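Local coordinates for catalytic domain of the nuclear inclusion protein A (nia) (Tobacco etch virus, PDB 1LVM) that acts as a chymotrypsin-type cysteine protease of tobacco etch virus, probably cutting the viral polyprotein at specific sites, and is held here with its peptide product, at residues Tyr19-His28 and Val120-Ser131; Pro47-Phe56 and Leu84-Met95. The protein carries 1 engineered substitution. One frame throughout, in Å; residues are numbered along the deposited sequence.

Interaction 1: Tyr19-His28 and Val120-Ser131; sequences YNPISSTICH and VTTNFQTKSMSS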
loop_
_atom_site.group_PDB
_atom_site.type_symbol
_atom_site.label_atom_id
_atom_site.label_comp_id
_atom_site.label_asym_id
_atom_site.label_seq_id
_atom_site.Cartn_x
_atom_site.Cartn_y
_atom_site.Cartn_z
ATOM N N TYR A 19 -13.697 -5.772 -7.463
ATOM C CA TYR A 19 -12.495 -5.172 -6.906
ATOM C C TYR A 19 -11.653 -4.614 -8.037
ATOM O O TYR A 19 -10.558 -4.107 -7.804
ATOM C CB TYR A 19 -11.685 -6.238 -6.105
ATOM C CG TYR A 19 -12.347 -6.640 -4.839
ATOM C CD1 TYR A 19 -12.271 -5.832 -3.699
ATOM C CD2 TYR A 19 -13.145 -7.833 -4.759
ATOM C CE1 TYR A 19 -12.927 -6.195 -2.535
ATOM C CE2 TYR A 19 -13.816 -8.149 -3.561
ATOM C CZ TYR A 19 -13.702 -7.369 -2.496
ATOM O OH TYR A 19 -14.369 -7.675 -1.301
ATOM N N ASN A 20 -12.133 -4.726 -9.271
ATOM C CA ASN A 20 -11.327 -4.232 -10.396
ATOM C C ASN A 20 -11.066 -2.732 -10.354
ATOM O O ASN A 20 -10.009 -2.307 -10.806
ATOM C CB ASN A 20 -11.975 -4.681 -11.695
ATOM C CG ASN A 20 -11.894 -6.207 -11.822
ATOM O OD1 ASN A 20 -10.815 -6.796 -12.090
ATOM N ND2 ASN A 20 -13.042 -6.865 -11.591
ATOM N N PRO A 21 -12.010 -1.926 -9.796
ATOM C CA PRO A 21 -11.730 -0.490 -9.759
ATOM C C PRO A 21 -10.525 -0.222 -8.851
ATOM O O PRO A 21 -9.787 0.735 -9.045
ATOM C CB PRO A 21 -13.009 0.099 -9.197
ATOM C CG PRO A 21 -14.104 -0.842 -9.784
ATOM C CD PRO A 21 -13.449 -2.196 -9.561
ATOM N N ILE A 22 -10.354 -1.040 -7.828
ATOM C CA ILE A 22 -9.175 -0.879 -6.975
ATOM C C ILE A 22 -7.948 -1.479 -7.653
ATOM O O ILE A 22 -6.876 -0.835 -7.774
ATOM C CB ILE A 22 -9.376 -1.559 -5.583
ATOM C CG1 ILE A 22 -10.325 -0.743 -4.747
ATOM C CG2 ILE A 22 -8.017 -1.669 -4.871
ATOM C CD1 ILE A 22 -10.813 -1.465 -3.453
ATOM N N SER A 23 -8.049 -2.715 -8.152
ATOM C CA SER A 23 -6.839 -3.321 -8.731
ATOM C C SER A 23 -6.359 -2.588 -9.952
ATOM O O SER A 23 -5.163 -2.607 -10.221
ATOM C CB SER A 23 -7.041 -4.827 -9.085
ATOM O OG SER A 23 -8.166 -4.937 -9.866
ATOM N N SER A 24 -7.263 -1.905 -10.658
ATOM C CA SER A 24 -6.842 -1.191 -11.868
ATOM C C SER A 24 -5.988 0.031 -11.515
ATOM O O SER A 24 -5.314 0.608 -12.383
ATOM C CB SER A 24 -8.054 -0.808 -12.750
ATOM O OG SER A 24 -8.908 0.084 -12.086
ATOM N N THR A 25 -5.970 0.402 -10.243
ATOM C CA THR A 25 -5.144 1.568 -9.833
ATOM C C THR A 25 -3.824 1.145 -9.199
ATOM O O THR A 25 -2.983 2.007 -8.873
ATOM C CB THR A 25 -5.832 2.449 -8.793
ATOM O OG1 THR A 25 -5.918 1.727 -7.540
ATOM C CG2 THR A 25 -7.248 2.809 -9.238
ATOM N N ILE A 26 -3.625 -0.148 -9.015
ATOM C CA ILE A 26 -2.375 -0.603 -8.388
ATOM C C ILE A 26 -1.195 -0.544 -9.350
ATOM O O ILE A 26 -1.350 -0.804 -10.550
ATOM C CB ILE A 26 -2.574 -2.035 -7.840
ATOM C CG1 ILE A 26 -3.594 -1.965 -6.737
ATOM C CG2 ILE A 26 -1.180 -2.661 -7.473
ATOM C CD1 ILE A 26 -3.959 -3.374 -6.153
ATOM N N CYS A 27 -0.049 -0.060 -8.855
ATOM C CA CYS A 27 1.146 -0.000 -9.639
ATOM C C CYS A 27 2.219 -0.782 -8.966
ATOM O O CYS A 27 2.259 -0.888 -7.713
ATOM C CB CYS A 27 1.688 1.463 -9.697
ATOM S SG CYS A 27 0.553 2.713 -10.393
ATOM N N HIS A 28 3.124 -1.295 -9.776
ATOM C CA HIS A 28 4.283 -2.000 -9.226
ATOM C C HIS A 28 5.452 -1.013 -9.307
ATOM O O HIS A 28 5.719 -0.456 -10.370
ATOM C CB HIS A 28 4.656 -3.235 -9.997
ATOM C CG HIS A 28 5.635 -4.082 -9.242
ATOM N ND1 HIS A 28 6.884 -4.406 -9.731
ATOM C CD2 HIS A 28 5.557 -4.644 -8.005
ATOM C CE1 HIS A 28 7.529 -5.138 -8.835
ATOM N NE2 HIS A 28 6.748 -5.296 -7.778
ATOM N N VAL A 120 -6.038 -7.140 -1.808
ATOM C CA VAL A 120 -6.231 -7.029 -3.252
ATOM C C VAL A 120 -4.973 -6.710 -3.963
ATOM O O VAL A 120 -4.214 -5.870 -3.496
ATOM C CB VAL A 120 -7.305 -5.935 -3.549
ATOM C CG1 VAL A 120 -7.450 -5.708 -5.161
ATOM C CG2 VAL A 120 -8.651 -6.471 -2.964
ATOM N N THR A 121 -4.708 -7.414 -5.062
ATOM C CA THR A 121 -3.529 -7.134 -5.811
ATOM C C THR A 121 -3.826 -7.194 -7.301
ATOM O O THR A 121 -4.952 -7.376 -7.710
ATOM C CB THR A 121 -2.378 -8.106 -5.406
ATOM O OG1 THR A 121 -2.666 -9.465 -5.772
ATOM C CG2 THR A 121 -2.186 -8.065 -3.897
ATOM N N THR A 122 -2.775 -7.045 -8.106
ATOM C CA THR A 122 -2.901 -7.059 -9.548
ATOM C C THR A 122 -1.694 -7.900 -10.036
ATOM O O THR A 122 -0.568 -7.757 -9.528
ATOM C CB THR A 122 -2.763 -5.613 -10.165
ATOM O OG1 THR A 122 -3.781 -4.768 -9.614
ATOM C CG2 THR A 122 -3.011 -5.641 -11.664
ATOM N N ASN A 123 -1.951 -8.741 -11.002
ATOM C CA ASN A 123 -0.908 -9.551 -11.596
ATOM C C ASN A 123 -0.464 -8.871 -12.902
ATOM O O ASN A 123 -1.253 -8.750 -13.884
ATOM C CB ASN A 123 -1.420 -10.963 -11.889
ATOM C CG ASN A 123 -0.301 -11.920 -12.272
ATOM O OD1 ASN A 123 0.847 -11.520 -12.399
ATOM N ND2 ASN A 123 -0.635 -13.184 -12.457
ATOM N N PHE A 124 0.804 -8.438 -12.899
ATOM C CA PHE A 124 1.430 -7.764 -14.040
ATOM C C PHE A 124 2.200 -8.691 -14.983
ATOM O O PHE A 124 2.475 -8.325 -16.141
ATOM C CB PHE A 124 2.361 -6.669 -13.538
ATOM C CG PHE A 124 1.640 -5.471 -13.048
ATOM C CD1 PHE A 124 0.967 -4.647 -13.962
ATOM C CD2 PHE A 124 1.652 -5.121 -11.692
ATOM C CE1 PHE A 124 0.324 -3.473 -13.561
ATOM C CE2 PHE A 124 0.987 -3.933 -11.273
ATOM C CZ PHE A 124 0.335 -3.106 -12.221
ATOM N N GLN A 125 2.568 -9.879 -14.512
ATOM C CA GLN A 125 3.270 -10.785 -15.434
ATOM C C GLN A 125 2.359 -11.302 -16.557
ATOM O O GLN A 125 2.853 -11.698 -17.617
ATOM C CB GLN A 125 3.934 -11.969 -14.716
ATOM C CG GLN A 125 3.132 -12.573 -13.609
ATOM C CD GLN A 125 3.635 -12.135 -12.244
ATOM O OE1 GLN A 125 4.080 -10.993 -12.060
ATOM N NE2 GLN A 125 3.557 -13.038 -11.275
ATOM N N THR A 126 1.041 -11.312 -16.336
ATOM C CA THR A 126 0.098 -11.732 -17.388
ATOM C C THR A 126 0.206 -10.588 -18.417
ATOM O O THR A 126 0.432 -9.427 -18.037
ATOM C CB THR A 126 -1.332 -11.828 -16.821
ATOM N N LYS A 127 0.087 -10.900 -19.708
ATOM C CA LYS A 127 0.184 -9.858 -20.736
ATOM C C LYS A 127 -0.629 -8.659 -20.254
ATOM O O LYS A 127 -0.126 -7.531 -20.155
ATOM C CB LYS A 127 -0.366 -10.372 -22.076
ATOM N N SER A 128 -1.892 -8.932 -19.942
ATOM C CA SER A 128 -2.808 -7.920 -19.445
ATOM C C SER A 128 -2.904 -8.120 -17.948
ATOM O O SER A 128 -3.252 -9.210 -17.480
ATOM C CB SER A 128 -4.188 -8.086 -20.085
ATOM N N MET A 129 -2.564 -7.077 -17.203
ATOM C CA MET A 129 -2.633 -7.125 -15.757
ATOM C C MET A 129 -4.019 -7.629 -15.347
ATOM O O MET A 129 -5.030 -7.219 -15.899
ATOM C CB MET A 129 -2.417 -5.732 -15.185
ATOM C CG MET A 129 -3.377 -4.712 -15.787
ATOM S SD MET A 129 -3.257 -3.041 -15.092
ATOM C CE MET A 129 -4.433 -3.134 -13.755
ATOM N N SER A 130 -4.043 -8.525 -14.375
ATOM C CA SER A 130 -5.258 -9.107 -13.842
ATOM C C SER A 130 -5.384 -8.928 -12.306
ATOM O O SER A 130 -4.409 -9.122 -11.564
ATOM C CB SER A 130 -5.254 -10.588 -14.135
ATOM O OG SER A 130 -4.000 -11.051 -13.700
ATOM N N SER A 131 -6.587 -8.552 -11.869
ATOM C CA SER A 131 -6.929 -8.381 -10.466
ATOM C C SER A 131 -6.967 -9.683 -9.645
ATOM O O SER A 131 -7.443 -10.699 -10.162
ATOM C CB SER A 131 -8.282 -7.733 -10.426
ATOM O OG SER A 131 -9.222 -8.525 -11.121
#

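Interaction 2: Pro47-Phe56 and Leu84-Met95; sequences PFIITNKHLF and LIDGRDMIIIRM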
loop_
_atom_site.group_PDB
_atom_site.type_symbol
_atom_site.label_atom_id
_atom_site.label_comp_id
_atom_site.label_asym_id
_atom_site.label_seq_id
_atom_site.Cartn_x
_atom_site.Cartn_y
_atom_site.Cartn_z
ATOM N N PRO A 47 -3.011 12.323 -9.438
ATOM C CA PRO A 47 -1.605 12.408 -9.815
ATOM C C PRO A 47 -0.703 11.739 -8.777
ATOM O O PRO A 47 0.533 11.799 -8.870
ATOM C CB PRO A 47 -1.382 13.905 -9.844
ATOM C CG PRO A 47 -2.140 14.383 -8.734
ATOM C CD PRO A 47 -3.453 13.577 -8.803
ATOM N N PHE A 48 -1.332 11.101 -7.791
ATOM C CA PHE A 48 -0.568 10.481 -6.688
ATOM C C PHE A 48 -0.455 8.990 -6.741
ATOM O O PHE A 48 -1.275 8.293 -7.374
ATOM C CB PHE A 48 -1.240 10.814 -5.346
ATOM C CG PHE A 48 -1.550 12.293 -5.148
ATOM C CD1 PHE A 48 -0.556 13.258 -5.371
ATOM C CD2 PHE A 48 -2.810 12.713 -4.741
ATOM C CE1 PHE A 48 -0.827 14.630 -5.191
ATOM C CE2 PHE A 48 -3.114 14.081 -4.550
ATOM C CZ PHE A 48 -2.109 15.054 -4.780
ATOM N N ILE A 49 0.580 8.469 -6.071
ATOM C CA ILE A 49 0.722 7.022 -5.885
ATOM C C ILE A 49 0.949 6.909 -4.342
ATOM O O ILE A 49 1.862 7.509 -3.784
ATOM C CB ILE A 49 1.924 6.421 -6.615
ATOM C CG1 ILE A 49 1.673 6.488 -8.132
ATOM C CG2 ILE A 49 2.113 4.903 -6.187
ATOM C CD1 ILE A 49 2.750 5.734 -8.959
ATOM N N ILE A 50 0.107 6.139 -3.682
ATOM C CA ILE A 50 0.173 5.967 -2.205
ATOM C C ILE A 50 0.925 4.679 -2.028
ATOM O O ILE A 50 0.553 3.674 -2.641
ATOM C CB ILE A 50 -1.259 5.795 -1.601
ATOM C CG1 ILE A 50 -2.063 7.083 -1.790
ATOM C CG2 ILE A 50 -1.147 5.487 -0.045
ATOM C CD1 ILE A 50 -3.515 6.879 -1.914
ATOM N N THR A 51 1.984 4.695 -1.232
ATOM C CA THR A 51 2.798 3.480 -1.078
ATOM C C THR A 51 3.526 3.483 0.268
ATOM O O THR A 51 3.259 4.356 1.146
ATOM C CB THR A 51 3.760 3.299 -2.272
ATOM O OG1 THR A 51 4.392 2.021 -2.188
ATOM C CG2 THR A 51 4.897 4.424 -2.301
ATOM N N ASN A 52 4.401 2.512 0.456
ATOM C CA ASN A 52 5.111 2.424 1.747
ATOM C C ASN A 52 6.248 3.444 1.832
ATOM O O ASN A 52 6.980 3.628 0.875
ATOM C CB ASN A 52 5.757 1.037 1.886
ATOM C CG ASN A 52 4.745 -0.075 1.778
ATOM O OD1 ASN A 52 4.370 -0.501 0.667
ATOM N ND2 ASN A 52 4.288 -0.558 2.933
ATOM N N LYS A 53 6.424 4.068 2.996
ATOM C CA LYS A 53 7.501 4.987 3.186
ATOM C C LYS A 53 8.841 4.228 3.012
ATOM O O LYS A 53 9.817 4.814 2.523
ATOM C CB LYS A 53 7.389 5.564 4.625
ATOM C CG LYS A 53 8.170 6.839 4.886
ATOM C CD LYS A 53 8.023 7.293 6.347
ATOM C CE LYS A 53 6.725 8.086 6.592
ATOM N NZ LYS A 53 6.584 8.368 8.066
ATOM N N HIS A 54 8.922 2.935 3.354
ATOM C CA HIS A 54 10.216 2.272 3.246
ATOM C C HIS A 54 10.692 2.063 1.831
ATOM O O HIS A 54 11.790 1.620 1.610
ATOM C CB HIS A 54 10.294 0.970 4.075
ATOM C CG HIS A 54 9.559 -0.168 3.484
ATOM N ND1 HIS A 54 8.267 -0.458 3.838
ATOM C CD2 HIS A 54 9.927 -1.087 2.536
ATOM C CE1 HIS A 54 7.872 -1.505 3.145
ATOM N NE2 HIS A 54 8.853 -1.913 2.343
ATOM N N LEU A 55 9.856 2.383 0.863
ATOM C CA LEU A 55 10.307 2.336 -0.534
ATOM C C LEU A 55 11.539 3.287 -0.645
ATOM O O LEU A 55 12.416 3.125 -1.508
ATOM C CB LEU A 55 9.181 2.920 -1.423
ATOM C CG LEU A 55 9.523 3.046 -2.925
ATOM C CD1 LEU A 55 9.975 1.690 -3.494
ATOM C CD2 LEU A 55 8.293 3.537 -3.686
ATOM N N PHE A 56 11.517 4.323 0.176
ATOM C CA PHE A 56 12.574 5.357 0.159
ATOM C C PHE A 56 13.682 5.201 1.193
ATOM O O PHE A 56 14.224 6.176 1.664
ATOM C CB PHE A 56 11.927 6.760 0.232
ATOM C CG PHE A 56 11.200 7.103 -1.018
ATOM C CD1 PHE A 56 11.903 7.473 -2.161
ATOM C CD2 PHE A 56 9.824 7.015 -1.081
ATOM C CE1 PHE A 56 11.225 7.765 -3.365
ATOM C CE2 PHE A 56 9.128 7.304 -2.278
ATOM C CZ PHE A 56 9.811 7.678 -3.407
ATOM N N LEU A 84 4.984 12.921 3.439
ATOM C CA LEU A 84 5.154 11.886 4.494
ATOM C C LEU A 84 3.972 11.790 5.429
ATOM O O LEU A 84 3.434 12.809 5.811
ATOM C CB LEU A 84 6.381 12.240 5.378
ATOM C CG LEU A 84 7.675 12.492 4.620
ATOM C CD1 LEU A 84 8.786 13.089 5.539
ATOM C CD2 LEU A 84 8.108 11.191 4.131
ATOM N N ILE A 85 3.583 10.555 5.800
ATOM C CA ILE A 85 2.544 10.346 6.776
ATOM C C ILE A 85 3.305 10.055 8.109
ATOM O O ILE A 85 3.971 9.037 8.336
ATOM C CB ILE A 85 1.639 9.087 6.417
ATOM C CG1 ILE A 85 1.116 9.189 4.955
ATOM C CG2 ILE A 85 0.439 9.018 7.419
ATOM C CD1 ILE A 85 0.162 10.326 4.749
ATOM N N ASP A 86 3.228 11.036 8.980
ATOM C CA ASP A 86 3.892 11.030 10.269
ATOM C C ASP A 86 3.730 9.728 11.063
ATOM O O ASP A 86 2.610 9.270 11.308
ATOM C CB ASP A 86 3.273 12.203 11.078
ATOM C CG ASP A 86 4.231 12.833 12.062
ATOM O OD1 ASP A 86 5.312 12.264 12.300
ATOM O OD2 ASP A 86 3.887 13.914 12.595
ATOM N N GLY A 87 4.839 9.138 11.455
ATOM C CA GLY A 87 4.791 7.958 12.296
ATOM C C GLY A 87 4.273 6.663 11.718
ATOM O O GLY A 87 4.173 5.710 12.473
ATOM N N ARG A 88 3.979 6.618 10.414
ATOM C CA ARG A 88 3.403 5.410 9.711
ATOM C C ARG A 88 4.312 5.048 8.528
ATOM O O ARG A 88 5.004 5.903 7.975
ATOM C CB ARG A 88 2.012 5.717 9.063
ATOM C CG ARG A 88 0.842 5.764 10.079
ATOM C CD ARG A 88 -0.513 6.137 9.493
ATOM N NE ARG A 88 -1.644 5.510 10.256
ATOM C CZ ARG A 88 -2.170 6.054 11.335
ATOM N NH1 ARG A 88 -1.678 7.195 11.761
ATOM N NH2 ARG A 88 -3.195 5.487 11.980
ATOM N N ASP A 89 4.274 3.786 8.122
ATOM C CA ASP A 89 5.013 3.359 6.930
ATOM C C ASP A 89 4.142 3.707 5.721
ATOM O O ASP A 89 3.718 2.800 4.938
ATOM C CB ASP A 89 5.241 1.844 6.984
ATOM C CG ASP A 89 5.963 1.293 5.750
ATOM O OD1 ASP A 89 6.793 2.026 5.136
ATOM O OD2 ASP A 89 5.661 0.102 5.399
ATOM N N MET A 90 3.930 4.984 5.494
ATOM C CA MET A 90 3.106 5.406 4.355
ATOM C C MET A 90 3.580 6.719 3.789
ATOM O O MET A 90 3.963 7.638 4.542
ATOM C CB MET A 90 1.596 5.551 4.777
ATOM C CG MET A 90 0.639 5.713 3.544
ATOM S SD MET A 90 -1.082 5.928 4.028
ATOM C CE MET A 90 -1.460 4.179 4.212
ATOM N N ILE A 91 3.571 6.844 2.472
ATOM C CA ILE A 91 4.047 8.117 1.908
ATOM C C ILE A 91 3.246 8.348 0.641
ATOM O O ILE A 91 2.714 7.399 0.065
ATOM C CB ILE A 91 5.594 7.955 1.549
ATOM C CG1 ILE A 91 6.265 9.319 1.170
ATOM C CG2 ILE A 91 5.801 6.929 0.393
ATOM C CD1 ILE A 91 7.786 9.155 1.015
ATOM N N ILE A 92 3.109 9.601 0.229
ATOM C CA ILE A 92 2.396 9.807 -1.068
ATOM C C ILE A 92 3.376 10.437 -2.022
ATOM O O ILE A 92 4.045 11.399 -1.665
ATOM C CB ILE A 92 1.192 10.749 -0.949
ATOM C CG1 ILE A 92 0.271 10.273 0.163
ATOM C CG2 ILE A 92 0.458 10.845 -2.331
ATOM C CD1 ILE A 92 -0.846 11.308 0.536
ATOM N N ILE A 93 3.512 9.838 -3.199
ATOM C CA ILE A 93 4.392 10.375 -4.268
ATOM C C ILE A 93 3.545 11.160 -5.244
ATOM O O ILE A 93 2.456 10.677 -5.661
ATOM C CB ILE A 93 4.944 9.228 -5.063
ATOM C CG1 ILE A 93 5.766 8.328 -4.156
ATOM C CG2 ILE A 93 5.792 9.709 -6.234
ATOM C CD1 ILE A 93 6.176 7.033 -4.906
ATOM N N ARG A 94 3.989 12.360 -5.608
ATOM C CA ARG A 94 3.226 13.076 -6.629
ATOM C C ARG A 94 3.968 12.764 -7.944
ATOM O O ARG A 94 5.150 13.075 -8.081
ATOM C CB ARG A 94 3.202 14.584 -6.335
ATOM C CG ARG A 94 2.356 15.319 -7.335
ATOM C CD ARG A 94 2.257 16.846 -7.106
ATOM N NE ARG A 94 1.394 17.322 -8.174
ATOM C CZ ARG A 94 0.116 17.657 -8.033
ATOM N NH1 ARG A 94 -0.462 17.606 -6.846
ATOM N NH2 ARG A 94 -0.606 17.979 -9.101
ATOM N N MET A 95 3.306 12.144 -8.913
ATOM C CA MET A 95 3.982 11.853 -10.163
ATOM C C MET A 95 4.000 13.132 -11.062
ATOM O O MET A 95 3.122 13.989 -10.981
ATOM C CB MET A 95 3.271 10.704 -10.886
ATOM C CG MET A 95 3.356 9.372 -10.107
ATOM S SD MET A 95 5.076 8.796 -9.957
ATOM C CE MET A 95 5.503 8.293 -11.607
#

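Interaction 1: Tyr19-His28 and Val120-Ser131
The Phe124 ring turns its edge to the backbone of strand 26-28: CZ of Phe124 lies 3.3 Å from Ile26 O, near the ring plane, while its CE2 comes up obliquely to His28 N and CB of His28 packs against CD2 and CE2. On one face of this ring sits Thr122 CG2, set toward the rim. The second flat group, the Tyr19 ring, meets Val120 obliquely, CD1 of Tyr19 standing 3.7 Å from Val120 CG2; Val133 touches it as well.

This is a junction between the two halves of a chymotrypsin-type fold. Helix 20-23 and the start of strand 26-33, which belongs to the larger sheet, rest on the hairpin of strands 116-123 and 130-142 from the closed six-stranded barrel. The axes of 26-28 and 120-123 pass 7.4 Å apart at 55°, too far for backbone pairing, and side chains fill the gap. Val120 points both methyls at 19-28: CG1, anti to the backbone N (chi1 175°), reaches Ile22 CG2 at 4.1 Å, and CG2 goes to Tyr19. Ile26 CD1 packs against the strand backbone, 3.7 Å from Val120 O, and the Ile26 side chain also touches Pro162.

At the margin, Ser131 OG donates to Asn20 OD1, tilted 33° out of the carbonyl plane; the modelled 2.5 Å is short and best read with caution. Asp18 takes the amide nitrogen of Asn20, which fixes the flip of that amide. Deeper in, Thr122 OG1 donates to Ser23 O at 2.6 Å. Ser23 O is gripped twice, because Ile26 N closes the beta turn onto it from the opposite face of the carbonyl plane.

Interaction 2: Pro47-Phe56 and Leu84-Met95
Asp89 reaches across to His54 with its carboxylate at the edge of the imidazole: ND1 of His54 donates to Asp89 OD2 at 3.1 Å, within the ring plane and on the syn side of the carboxylate. Asn52 ND2 comes to the same oxygen from the opposite face, 49° out of the carboxylate plane, and Ser176 OG also bonds to it. The other oxygen, OD1, takes His54 N almost head-on. The His-carboxylate pair is consistent with the His-Asp part of a chymotrypsin-type catalytic triad, and an aromatic side chain of the bound peptide stacks on His54.

Lys53, bent at chi3 (-82°), hooks NZ into the turn at 85-88, donating to Ile85 O at 2.7 Å and Arg88 O at 2.9 Å. Along the antiparallel strands, Pro47 CG covers the centre of one Phe48 ring face and lies toward the rim of one face of the Arg94 guanidinium. Arg94 NH1 comes 3.4 Å from Phe48 CE1, ring and guanidinium nearly perpendicular at 82°. Phe56 CD2 meets Ile91 CD1 at 3.6 Å, on the face shared with Ile49 and Ile93.

Strand 36-45 flanks 48-51, strand 81-84 flanks 91-94, and helix 194-199 packs on Ile50 and Ile92.

How the interactions relate
Both interactions involve the larger antiparallel sheet, but differently. Interaction 2 is a buried pairing of two neighbouring strands within it, carrying a regular set of backbone bonds and, at one end, buried polar groups beside the bound peptide. Interaction 1 is only partly buried and joins strand 26-33 of that sheet, and the short helix before it, to the hairpin of the other barrel without strand pairing, relying on apolar packing and two hydroxyl-to-carbonyl bonds; it also buries about half the surface. The centres of interactions 1 and 2 are about 20 Å apart. They nevertheless touch through strand 26-33, where Cys27 SG packs 4.0 Å from Ile49 CD1. Strand 116-123 is the next strand after 91-94 in the chain.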